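Local coordinates for protein alkaline phosphatase D (Bacillus subtilis, PDB 2YEQ) that hydrolyses phosphate esters, acting as an alkaline phosphatase and phosphodiesterase with iron and calcium in its active site, at residues V232-Y243 / P254-Y262; N300-E311 / W352-R361. All coordinates share one frame; numbering follows the deposited sequence.

Contact 1: residues V232-Y243 / P254-Y262. With PE5 (3,6,9,12,15,18,21,24-octaoxahexacosan-1-ol), chain V; EDO (1,2-ethanediol), chain B; EDO (1,2-ethanediol), chain C.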
loop_
_atom_site.group_PDB
_atom_site.type_symbol
_atom_site.label_atom_id
_atom_site.label_comp_id
_atom_site.label_asym_id
_atom_site.label_seq_id
_atom_site.Cartn_x
_atom_site.Cartn_y
_atom_site.Cartn_z
ATOM N N VAL A 232 -19.410 -8.849 7.598
ATOM C CA VAL A 232 -18.464 -9.672 8.330
ATOM C C VAL A 232 -18.062 -10.923 7.539
ATOM O O VAL A 232 -16.898 -11.342 7.549
ATOM C CB VAL A 232 -18.988 -10.037 9.727
ATOM C CG1 VAL A 232 -17.994 -10.955 10.471
ATOM C CG2 VAL A 232 -19.233 -8.749 10.526
ATOM N N LEU A 233 -19.033 -11.519 6.855
ATOM C CA LEU A 233 -18.749 -12.654 5.995
ATOM C C LEU A 233 -17.870 -12.206 4.826
ATOM O O LEU A 233 -16.936 -12.881 4.439
ATOM C CB LEU A 233 -20.056 -13.256 5.484
ATOM C CG LEU A 233 -20.895 -13.958 6.561
ATOM C CD1 LEU A 233 -22.277 -14.302 5.980
ATOM C CD2 LEU A 233 -20.147 -15.194 7.041
ATOM N N ARG A 234 -18.183 -11.045 4.287
ATOM C CA ARG A 234 -17.397 -10.483 3.210
ATOM C C ARG A 234 -15.938 -10.191 3.625
ATOM O O ARG A 234 -15.000 -10.478 2.884
ATOM C CB ARG A 234 -18.079 -9.233 2.728
ATOM C CG ARG A 234 -17.621 -8.766 1.426
ATOM C CD ARG A 234 -18.403 -7.595 1.018
ATOM N NE ARG A 234 -17.922 -7.096 -0.247
ATOM C CZ ARG A 234 -18.433 -6.083 -0.909
ATOM N NH1 ARG A 234 -19.499 -5.429 -0.459
ATOM N NH2 ARG A 234 -17.882 -5.731 -2.057
ATOM N N ARG A 235 -15.746 -9.671 4.835
ATOM C CA ARG A 235 -14.411 -9.406 5.327
ATOM C C ARG A 235 -13.604 -10.682 5.513
ATOM O O ARG A 235 -12.411 -10.713 5.190
ATOM C CB ARG A 235 -14.430 -8.596 6.635
ATOM C CG ARG A 235 -13.108 -7.901 6.918
ATOM C CD ARG A 235 -13.174 -7.013 8.149
ATOM N NE ARG A 235 -12.752 -7.694 9.371
ATOM C CZ ARG A 235 -12.559 -7.080 10.536
ATOM N NH1 ARG A 235 -12.801 -5.785 10.634
ATOM N NH2 ARG A 235 -12.154 -7.754 11.595
ATOM N N ALA A 236 -14.233 -11.740 6.001
ATOM C CA ALA A 236 -13.576 -13.027 6.107
ATOM C C ALA A 236 -13.106 -13.565 4.735
ATOM O O ALA A 236 -11.992 -14.067 4.622
ATOM C CB ALA A 236 -14.492 -14.078 6.833
ATOM N N ALA A 237 -13.957 -13.464 3.726
ATOM C CA ALA A 237 -13.625 -13.880 2.359
ATOM C C ALA A 237 -12.461 -13.039 1.785
ATOM O O ALA A 237 -11.517 -13.591 1.227
ATOM C CB ALA A 237 -14.830 -13.758 1.472
ATOM N N ALA A 238 -12.562 -11.718 1.930
ATOM C CA ALA A 238 -11.548 -10.773 1.443
ATOM C C ALA A 238 -10.205 -10.967 2.106
ATOM O O ALA A 238 -9.169 -10.951 1.444
ATOM C CB ALA A 238 -12.023 -9.338 1.653
ATOM N N TYR A 239 -10.210 -11.124 3.426
ATOM C CA TYR A 239 -8.969 -11.335 4.158
ATOM C C TYR A 239 -8.285 -12.650 3.792
ATOM O O TYR A 239 -7.041 -12.687 3.672
ATOM C CB TYR A 239 -9.187 -11.251 5.672
ATOM C CG TYR A 239 -9.376 -9.856 6.262
ATOM C CD1 TYR A 239 -9.433 -8.725 5.469
ATOM C CD2 TYR A 239 -9.466 -9.687 7.637
ATOM C CE1 TYR A 239 -9.585 -7.437 6.040
ATOM C CE2 TYR A 239 -9.607 -8.433 8.213
ATOM C CZ TYR A 239 -9.682 -7.317 7.418
ATOM O OH TYR A 239 -9.830 -6.062 7.980
ATOM N N GLN A 240 -9.070 -13.724 3.632
ATOM C CA GLN A 240 -8.521 -15.013 3.206
ATOM C C GLN A 240 -7.877 -14.888 1.808
ATOM O O GLN A 240 -6.753 -15.340 1.610
ATOM C CB GLN A 240 -9.580 -16.139 3.188
ATOM C CG GLN A 240 -8.940 -17.504 2.826
ATOM C CD GLN A 240 -9.834 -18.728 3.075
ATOM O OE1 GLN A 240 -10.682 -18.750 3.983
ATOM N NE2 GLN A 240 -9.599 -19.780 2.296
ATOM N N ALA A 241 -8.584 -14.286 0.865
ATOM C CA ALA A 241 -8.074 -14.112 -0.509
ATOM C C ALA A 241 -6.802 -13.264 -0.526
ATOM O O ALA A 241 -5.883 -13.526 -1.322
ATOM C CB ALA A 241 -9.098 -13.488 -1.405
ATOM N N TYR A 242 -6.737 -12.275 0.368
ATOM C CA TYR A 242 -5.545 -11.432 0.482
ATOM C C TYR A 242 -4.361 -12.254 0.962
ATOM O O TYR A 242 -3.305 -12.249 0.344
ATOM C CB TYR A 242 -5.820 -10.277 1.436
ATOM C CG TYR A 242 -4.753 -9.210 1.495
ATOM C CD1 TYR A 242 -4.766 -8.148 0.620
ATOM C CD2 TYR A 242 -3.774 -9.238 2.476
ATOM C CE1 TYR A 242 -3.777 -7.144 0.682
ATOM C CE2 TYR A 242 -2.810 -8.233 2.564
ATOM C CZ TYR A 242 -2.830 -7.196 1.675
ATOM O OH TYR A 242 -1.877 -6.208 1.786
ATOM N N TYR A 243 -4.543 -12.989 2.056
ATOM C CA TYR A 243 -3.529 -13.891 2.526
ATOM C C TYR A 243 -3.046 -14.828 1.399
ATOM O O TYR A 243 -1.840 -14.986 1.209
ATOM C CB TYR A 243 -3.995 -14.732 3.735
ATOM C CG TYR A 243 -2.974 -15.768 4.111
ATOM C CD1 TYR A 243 -1.865 -15.434 4.893
ATOM C CD2 TYR A 243 -3.052 -17.072 3.613
ATOM C CE1 TYR A 243 -0.899 -16.368 5.203
ATOM C CE2 TYR A 243 -2.085 -18.005 3.913
ATOM C CZ TYR A 243 -1.000 -17.650 4.711
ATOM O OH TYR A 243 -0.030 -18.585 5.023
ATOM N N PRO A 254 -5.440 -15.784 8.442
ATOM C CA PRO A 254 -6.647 -15.249 9.051
ATOM C C PRO A 254 -7.426 -16.314 9.807
ATOM O O PRO A 254 -7.215 -17.506 9.600
ATOM C CB PRO A 254 -7.454 -14.715 7.862
ATOM C CG PRO A 254 -6.964 -15.481 6.701
ATOM C CD PRO A 254 -5.523 -15.783 6.979
ATOM N N ASN A 255 -8.277 -15.865 10.717
ATOM C CA ASN A 255 -9.209 -16.722 11.432
ATOM C C ASN A 255 -10.540 -16.006 11.365
ATOM O O ASN A 255 -10.765 -15.012 12.050
ATOM C CB ASN A 255 -8.766 -16.929 12.875
ATOM C CG ASN A 255 -9.680 -17.886 13.638
ATOM O OD1 ASN A 255 -10.454 -18.616 13.053
ATOM N ND2 ASN A 255 -9.599 -17.851 14.948
ATOM N N GLY A 256 -11.402 -16.489 10.477
ATOM C CA GLY A 256 -12.621 -15.812 10.122
ATOM C C GLY A 256 -12.344 -14.385 9.674
ATOM O O GLY A 256 -11.468 -14.136 8.827
ATOM N N PRO A 257 -13.059 -13.437 10.262
ATOM C CA PRO A 257 -12.925 -12.046 9.856
ATOM C C PRO A 257 -11.704 -11.300 10.453
ATOM O O PRO A 257 -11.576 -10.100 10.229
ATOM C CB PRO A 257 -14.208 -11.427 10.405
ATOM C CG PRO A 257 -14.413 -12.167 11.699
ATOM C CD PRO A 257 -14.036 -13.588 11.372
ATOM N N ASP A 258 -10.862 -11.993 11.202
ATOM C CA ASP A 258 -9.732 -11.392 11.910
ATOM C C ASP A 258 -8.404 -11.851 11.335
ATOM O O ASP A 258 -8.244 -13.028 11.008
ATOM C CB ASP A 258 -9.772 -11.769 13.387
ATOM C CG ASP A 258 -11.099 -11.392 14.037
ATOM O OD1 ASP A 258 -11.542 -10.231 13.896
ATOM O OD2 ASP A 258 -11.722 -12.277 14.638
ATOM N N MET A 259 -7.437 -10.926 11.261
ATOM C CA MET A 259 -6.150 -11.220 10.628
ATOM C C MET A 259 -5.049 -10.262 11.109
ATOM O O MET A 259 -5.199 -9.041 11.018
ATOM C CB MET A 259 -6.315 -11.135 9.115
ATOM C CG MET A 259 -5.065 -11.463 8.321
ATOM S SD MET A 259 -5.414 -11.713 6.562
ATOM C CE MET A 259 -3.764 -11.420 5.871
ATOM N N GLN A 260 -3.951 -10.824 11.612
ATOM C CA GLN A 260 -2.854 -10.007 12.130
ATOM C C GLN A 260 -2.018 -9.489 10.954
ATOM O O GLN A 260 -1.268 -10.244 10.357
ATOM C CB GLN A 260 -1.984 -10.811 13.087
ATOM C CG GLN A 260 -0.851 -10.013 13.737
ATOM C CD GLN A 260 -1.396 -8.842 14.540
ATOM O OE1 GLN A 260 -2.291 -9.019 15.360
ATOM N NE2 GLN A 260 -0.885 -7.657 14.295
ATOM N N LEU A 261 -2.181 -8.218 10.613
ATOM C CA LEU A 261 -1.402 -7.623 9.547
ATOM C C LEU A 261 -0.425 -6.556 10.074
ATOM O O LEU A 261 0.687 -6.440 9.565
ATOM C CB LEU A 261 -2.289 -7.036 8.477
ATOM C CG LEU A 261 -1.635 -6.745 7.120
ATOM C CD1 LEU A 261 -0.993 -8.018 6.493
ATOM C CD2 LEU A 261 -2.633 -6.148 6.177
ATOM N N TYR A 262 -0.807 -5.769 11.082
ATOM C CA TYR A 262 0.168 -4.807 11.596
ATOM C C TYR A 262 1.394 -5.513 12.159
ATOM O O TYR A 262 1.299 -6.582 12.752
ATOM C CB TYR A 262 -0.446 -3.773 12.549
ATOM C CG TYR A 262 -0.830 -4.229 13.931
ATOM C CD1 TYR A 262 0.109 -4.317 14.945
ATOM C CD2 TYR A 262 -2.167 -4.473 14.243
ATOM C CE1 TYR A 262 -0.262 -4.677 16.241
ATOM C CE2 TYR A 262 -2.550 -4.827 15.520
ATOM C CZ TYR A 262 -1.614 -4.925 16.510
ATOM O OH TYR A 262 -2.029 -5.271 17.756
HETATM C C50 PE5 V . 0.599 -8.581 18.751
HETATM O O1 PE5 V . 1.052 -8.577 17.396
HETATM C C1 PE5 V . 2.342 -7.973 17.210
HETATM C C2 PE5 V . 2.660 -7.849 15.717
HETATM O O2 PE5 V . 3.330 -9.031 15.262
HETATM C C3 PE5 V . 3.176 -9.354 13.870
HETATM C C4 PE5 V . 3.318 -10.848 13.638
HETATM C C1 EDO B . -10.946 -18.811 8.588
HETATM O O1 EDO B . -10.801 -20.059 9.260
HETATM C C2 EDO B . -10.791 -18.966 7.076
HETATM O O2 EDO B . -10.197 -17.798 6.509
HETATM C C1 EDO C . -7.703 -21.314 7.171
HETATM O O1 EDO C . -7.520 -19.932 7.517
HETATM C C2 EDO C . -7.948 -21.496 5.672
HETATM O O2 EDO C . -9.079 -22.332 5.431
HETATM O O HOH W 1 -10.675 -15.294 6.575
#
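Arg235 reaches from helix 228-245 to the type II' beta turn Asn255-Asp258, in the loop that doubles back along this helix before strand 263-267. Its guanidinium grips the carbonyl of Pro257 side-on: Arg235 NE and NH2 each donate to Pro257 O at 2.8 Å, with the oxygen near the guanidinium plane. A long salt bridge from NH2 to Asp258 OD1 adds to this, while NH1 is held by Asn219 and the backbone of Gln280. A leucine here would probably leave Pro257 O without its two donors and Asp258 without its cationic partner, freeing the turn to shift.

The tight part lies beyond, where Ala236 CB packs 3.6 Å from Gly256 C and Met259 is buried against three tyrosines. With CG anti to the backbone N (chi1 -178°) and the chain extended, its sulfur passes obliquely by the Tyr239 ring in a Met-aromatic contact, and Met259 CE meets the Tyr242 edge 4.0 Å from CD2 and Tyr243 CB at 3.9 Å. Tyr239 OH bonds outward to Tyr217. The solvent side is looser: ethanediols, probably from the crystallisation liquor, lie by Gln240 and Pro254, one donating to Gln240 OE1. A water there lies 2.7 Å from Ala236 O and Gly256 O, donating to both.

Contact 2: residues N300-E311 / W352-R361. With PE5 (3,6,9,12,15,18,21,24-octaoxahexacosan-1-ol), chain E.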
loop_
_atom_site.group_PDB
_atom_site.type_symbol
_atom_site.label_atom_id
_atom_site.label_comp_id
_atom_site.label_asym_id
_atom_site.label_seq_id
_atom_site.Cartn_x
_atom_site.Cartn_y
_atom_site.Cartn_z
ATOM N N ASN A 300 -14.804 13.526 19.259
ATOM C CA ASN A 300 -14.947 12.616 20.419
ATOM C C ASN A 300 -13.618 11.928 20.727
ATOM O O ASN A 300 -13.068 11.244 19.865
ATOM C CB ASN A 300 -16.042 11.575 20.118
ATOM C CG ASN A 300 -16.265 10.565 21.231
ATOM O OD1 ASN A 300 -15.472 10.413 22.145
ATOM N ND2 ASN A 300 -17.396 9.843 21.137
ATOM N N PRO A 301 -13.120 12.062 21.959
ATOM C CA PRO A 301 -11.800 11.549 22.295
ATOM C C PRO A 301 -11.716 10.055 22.436
ATOM O O PRO A 301 -10.611 9.504 22.427
ATOM C CB PRO A 301 -11.498 12.200 23.669
ATOM C CG PRO A 301 -12.801 12.602 24.193
ATOM C CD PRO A 301 -13.619 12.971 23.006
ATOM N N ASN A 302 -12.856 9.377 22.596
ATOM C CA ASN A 302 -12.824 7.920 22.687
ATOM C C ASN A 302 -12.603 7.230 21.351
ATOM O O ASN A 302 -12.339 6.039 21.321
ATOM C CB ASN A 302 -14.142 7.394 23.268
ATOM C CG ASN A 302 -14.289 7.722 24.734
ATOM O OD1 ASN A 302 -13.303 7.774 25.460
ATOM N ND2 ASN A 302 -15.516 7.924 25.174
ATOM N N ARG A 303 -12.787 7.950 20.262
ATOM C CA ARG A 303 -12.733 7.336 18.945
ATOM C C ARG A 303 -11.307 6.978 18.573
ATOM O O ARG A 303 -10.382 7.754 18.862
ATOM C CB ARG A 303 -13.321 8.255 17.917
ATOM C CG ARG A 303 -14.836 8.323 18.009
ATOM C CD ARG A 303 -15.408 9.324 17.068
ATOM N NE ARG A 303 -15.324 8.871 15.685
ATOM C CZ ARG A 303 -14.598 9.434 14.714
ATOM N NH1 ARG A 303 -13.837 10.500 14.946
ATOM N NH2 ARG A 303 -14.618 8.911 13.490
ATOM N N THR A 304 -11.152 5.795 17.968
ATOM C CA THR A 304 -9.861 5.198 17.644
ATOM C C THR A 304 -9.772 4.889 16.140
ATOM O O THR A 304 -10.803 4.678 15.476
ATOM C CB THR A 304 -9.649 3.915 18.453
ATOM O OG1 THR A 304 -8.289 3.502 18.329
ATOM C CG2 THR A 304 -10.625 2.750 18.008
ATOM N N LEU A 305 -8.546 4.929 15.610
ATOM C CA LEU A 305 -8.235 4.395 14.266
ATOM C C LEU A 305 -7.549 3.063 14.431
ATOM O O LEU A 305 -7.834 2.117 13.700
ATOM C CB LEU A 305 -7.277 5.294 13.476
ATOM C CG LEU A 305 -7.760 6.251 12.411
ATOM C CD1 LEU A 305 -6.512 6.985 11.854
ATOM C CD2 LEU A 305 -8.542 5.591 11.274
ATOM N N LEU A 306 -6.627 2.986 15.390
ATOM C CA LEU A 306 -5.727 1.860 15.496
ATOM C C LEU A 306 -6.278 0.770 16.360
ATOM O O LEU A 306 -5.849 -0.398 16.242
ATOM C CB LEU A 306 -4.393 2.287 16.113
ATOM C CG LEU A 306 -3.567 3.348 15.399
ATOM C CD1 LEU A 306 -2.305 3.670 16.233
ATOM C CD2 LEU A 306 -3.219 2.877 13.961
ATOM N N GLY A 307 -7.179 1.142 17.276
ATOM C CA GLY A 307 -7.562 0.254 18.355
ATOM C C GLY A 307 -6.527 0.308 19.450
ATOM O O GLY A 307 -5.356 0.655 19.200
ATOM N N LYS A 308 -6.938 -0.072 20.659
ATOM C CA LYS A 308 -6.124 0.116 21.853
ATOM C C LYS A 308 -4.828 -0.669 21.818
ATOM O O LYS A 308 -3.791 -0.136 22.188
ATOM C CB LYS A 308 -6.908 -0.260 23.123
ATOM C CG LYS A 308 -6.079 -0.240 24.428
ATOM C CD LYS A 308 -6.594 0.788 25.438
ATOM C CE LYS A 308 -6.255 2.225 25.020
ATOM N NZ LYS A 308 -5.383 2.924 26.022
ATOM N N GLU A 309 -4.889 -1.924 21.391
ATOM C CA GLU A 309 -3.714 -2.799 21.384
ATOM C C GLU A 309 -2.653 -2.307 20.398
ATOM O O GLU A 309 -1.475 -2.272 20.727
ATOM C CB GLU A 309 -4.080 -4.226 20.993
ATOM C CG GLU A 309 -3.842 -5.257 22.064
ATOM C CD GLU A 309 -5.144 -5.832 22.591
ATOM O OE1 GLU A 309 -5.986 -5.043 23.086
ATOM O OE2 GLU A 309 -5.331 -7.065 22.492
ATOM N N GLN A 310 -3.081 -1.962 19.184
ATOM C CA GLN A 310 -2.156 -1.499 18.174
ATOM C C GLN A 310 -1.543 -0.164 18.583
ATOM O O GLN A 310 -0.371 0.099 18.291
ATOM C CB GLN A 310 -2.843 -1.351 16.838
ATOM C CG GLN A 310 -1.895 -0.983 15.724
ATOM C CD GLN A 310 -2.554 -0.923 14.375
ATOM O OE1 GLN A 310 -3.802 -0.980 14.235
ATOM N NE2 GLN A 310 -1.741 -0.791 13.366
ATOM N N GLU A 311 -2.347 0.691 19.210
ATOM C CA GLU A 311 -1.848 1.968 19.708
ATOM C C GLU A 311 -0.711 1.756 20.717
ATOM O O GLU A 311 0.339 2.409 20.623
ATOM C CB GLU A 311 -2.975 2.781 20.334
ATOM C CG GLU A 311 -2.604 4.229 20.603
ATOM C CD GLU A 311 -3.732 4.995 21.275
ATOM O OE1 GLU A 311 -3.877 4.833 22.497
ATOM O OE2 GLU A 311 -4.450 5.765 20.590
ATOM N N TRP A 352 -6.863 10.937 8.877
ATOM C CA TRP A 352 -6.537 11.183 10.278
ATOM C C TRP A 352 -7.225 12.464 10.825
ATOM O O TRP A 352 -7.545 12.510 12.017
ATOM C CB TRP A 352 -5.032 11.260 10.529
ATOM C CG TRP A 352 -4.298 9.960 10.486
ATOM C CD1 TRP A 352 -3.940 9.267 9.360
ATOM C CD2 TRP A 352 -3.828 9.203 11.578
ATOM N NE1 TRP A 352 -3.273 8.143 9.694
ATOM C CE2 TRP A 352 -3.201 8.066 11.054
ATOM C CE3 TRP A 352 -3.886 9.361 12.970
ATOM C CZ2 TRP A 352 -2.602 7.121 11.854
ATOM C CZ3 TRP A 352 -3.308 8.439 13.746
ATOM C CH2 TRP A 352 -2.667 7.319 13.200
ATOM N N ASP A 353 -7.498 13.449 9.973
ATOM C CA ASP A 353 -8.271 14.624 10.384
ATOM C C ASP A 353 -9.690 14.233 10.916
ATOM O O ASP A 353 -10.313 15.016 11.644
ATOM C CB ASP A 353 -8.476 15.588 9.229
ATOM C CG ASP A 353 -7.277 16.550 8.989
ATOM O OD1 ASP A 353 -6.549 16.908 9.950
ATOM O OD2 ASP A 353 -7.113 16.942 7.812
ATOM N N GLY A 354 -10.180 13.056 10.508
ATOM C CA GLY A 354 -11.490 12.522 10.941
ATOM C C GLY A 354 -11.404 11.856 12.298
ATOM O O GLY A 354 -12.433 11.504 12.891
ATOM N N TYR A 355 -10.165 11.631 12.749
ATOM C CA TYR A 355 -9.853 10.964 13.990
ATOM C C TYR A 355 -8.828 11.810 14.770
ATOM O O TYR A 355 -7.773 11.309 15.146
ATOM C CB TYR A 355 -9.310 9.548 13.737
ATOM C CG TYR A 355 -10.313 8.633 13.008
ATOM C CD1 TYR A 355 -10.596 8.818 11.660
ATOM C CD2 TYR A 355 -11.010 7.628 13.702
ATOM C CE1 TYR A 355 -11.521 8.024 10.995
ATOM C CE2 TYR A 355 -11.922 6.791 13.032
ATOM C CZ TYR A 355 -12.187 7.012 11.680
ATOM O OH TYR A 355 -13.093 6.257 10.985
ATOM N N PRO A 356 -9.158 13.072 15.045
ATOM C CA PRO A 356 -8.168 14.019 15.630
ATOM C C PRO A 356 -7.664 13.656 17.007
ATOM O O PRO A 356 -6.501 13.924 17.307
ATOM C CB PRO A 356 -8.916 15.350 15.641
ATOM C CG PRO A 356 -10.379 14.945 15.757
ATOM C CD PRO A 356 -10.484 13.701 14.912
ATOM N N ALA A 357 -8.483 13.020 17.845
ATOM C CA ALA A 357 -8.009 12.625 19.167
ATOM C C ALA A 357 -7.010 11.495 19.093
ATOM O O ALA A 357 -6.023 11.455 19.833
ATOM C CB ALA A 357 -9.172 12.228 20.089
ATOM N N GLN A 358 -7.286 10.534 18.228
ATOM C CA GLN A 358 -6.332 9.467 17.977
ATOM C C GLN A 358 -5.000 10.093 17.519
ATOM O O GLN A 358 -3.939 9.684 17.967
ATOM C CB GLN A 358 -6.870 8.528 16.894
ATOM C CG GLN A 358 -5.860 7.560 16.335
ATOM C CD GLN A 358 -5.510 6.449 17.278
ATOM O OE1 GLN A 358 -6.057 5.353 17.194
ATOM N NE2 GLN A 358 -4.570 6.704 18.172
ATOM N N ARG A 359 -5.066 11.053 16.611
ATOM C CA ARG A 359 -3.829 11.669 16.113
ATOM C C ARG A 359 -3.088 12.393 17.246
ATOM O O ARG A 359 -1.861 12.275 17.374
ATOM C CB ARG A 359 -4.098 12.616 14.959
ATOM C CG ARG A 359 -2.793 13.028 14.266
ATOM C CD ARG A 359 -3.042 13.760 13.032
ATOM N NE ARG A 359 -3.937 14.871 13.247
ATOM C CZ ARG A 359 -4.616 15.493 12.302
ATOM N NH1 ARG A 359 -4.499 15.139 11.037
ATOM N NH2 ARG A 359 -5.426 16.496 12.620
ATOM N N GLU A 360 -3.840 13.096 18.090
ATOM C CA GLU A 360 -3.276 13.768 19.270
ATOM C C GLU A 360 -2.527 12.821 20.183
ATOM O O GLU A 360 -1.448 13.169 20.686
ATOM C CB GLU A 360 -4.367 14.457 20.068
ATOM C CG GLU A 360 -4.799 15.786 19.516
ATOM C CD GLU A 360 -5.732 16.525 20.480
ATOM O OE1 GLU A 360 -5.291 16.808 21.622
ATOM O OE2 GLU A 360 -6.899 16.809 20.096
ATOM N N ARG A 361 -3.065 11.621 20.405
ATOM C CA ARG A 361 -2.393 10.659 21.264
ATOM C C ARG A 361 -1.046 10.240 20.670
ATOM O O ARG A 361 -0.054 10.119 21.396
ATOM C CB ARG A 361 -3.263 9.425 21.549
ATOM C CG ARG A 361 -4.507 9.721 22.430
ATOM C CD ARG A 361 -5.191 8.426 22.866
ATOM N NE ARG A 361 -5.990 7.775 21.807
ATOM C CZ ARG A 361 -7.197 8.159 21.382
ATOM N NH1 ARG A 361 -7.778 9.268 21.829
ATOM N NH2 ARG A 361 -7.820 7.436 20.447
HETATM C C48 PE5 E . -5.891 20.344 14.038
HETATM C C50 PE5 E . -7.015 19.325 14.239
HETATM O O1 PE5 E . -7.328 18.641 13.010
HETATM C C1 PE5 E . -8.583 18.964 12.387
HETATM C C2 PE5 E . -9.676 17.934 12.694
HETATM O O2 PE5 E . -10.608 18.332 13.729
HETATM O O HOH W 2 -11.630 12.099 17.798
HETATM O O HOH W 3 -9.914 9.987 17.252
HETATM O O HOH W 4 -14.263 10.379 11.092
HETATM O O HOH W 5 -6.972 4.660 20.390
#
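This is a polar and aromatic contact in the PhoD-like phosphatase region, joining the loop and first turn of helix 308-320 to the 3-10 turn, N-cap Tyr355 and first turns of helix 356-368. Leu305 wedges between two rings: its CD1 sits 3.5 Å from the centroid of the Trp352 six-membered ring, and CD2 lies over the face of Tyr355, two CH-pi contacts. On the opposite face the Arg303 guanidinium stacks, planes 28° apart, in a cation-pi contact, while its NH1 sends an almost straight bond (176°) to Gly354 O at 2.7 Å. Tyr355 OH is held by Asp283 and Arg282.

Gln358, bent at chi2 (73°), turns its amide toward the backbone of Leu305 and Leu306. Gln358 OE1 accepts from Leu305 N, on a lone pair, and from Leu306 N, each at 3.0 Å, and NE2 donates to the anti lone pair of Glu311 OE2. Arg361 NE meets Glu311 OE2 at 2.8 Å on its syn side, completing a salt bridge, and its NH1 and NH2 reach Pro301 O and Arg303 O. With Gln358, Arg361 and a water donating to Glu311 OE2, the carboxylate is probably kept ionised, and loop carbonyls and amides pair with side chains of the second helix.

Overall arrangement
Of the four segments, the one on helix 228-245 comes first, and contact 1 closes the short connection after it by bringing 254-262 back onto the helix just before strand 263-267, an edge strand of the seven-stranded mixed sheet. The chain then adds strand 271-275 and reaches 300-311, where contact 2 opens. It closes a longer excursion that includes most of helix 308-320 and strand 325-329, joining the approach to that helix to the start of helix 356-368. The two loops therefore follow in series, neither nested nor crossed. Although their centres lie about 23 Å apart, the contacts touch where Tyr262 packs on Glu309 and Gln310, linking the end of the first loop to helix 308-320.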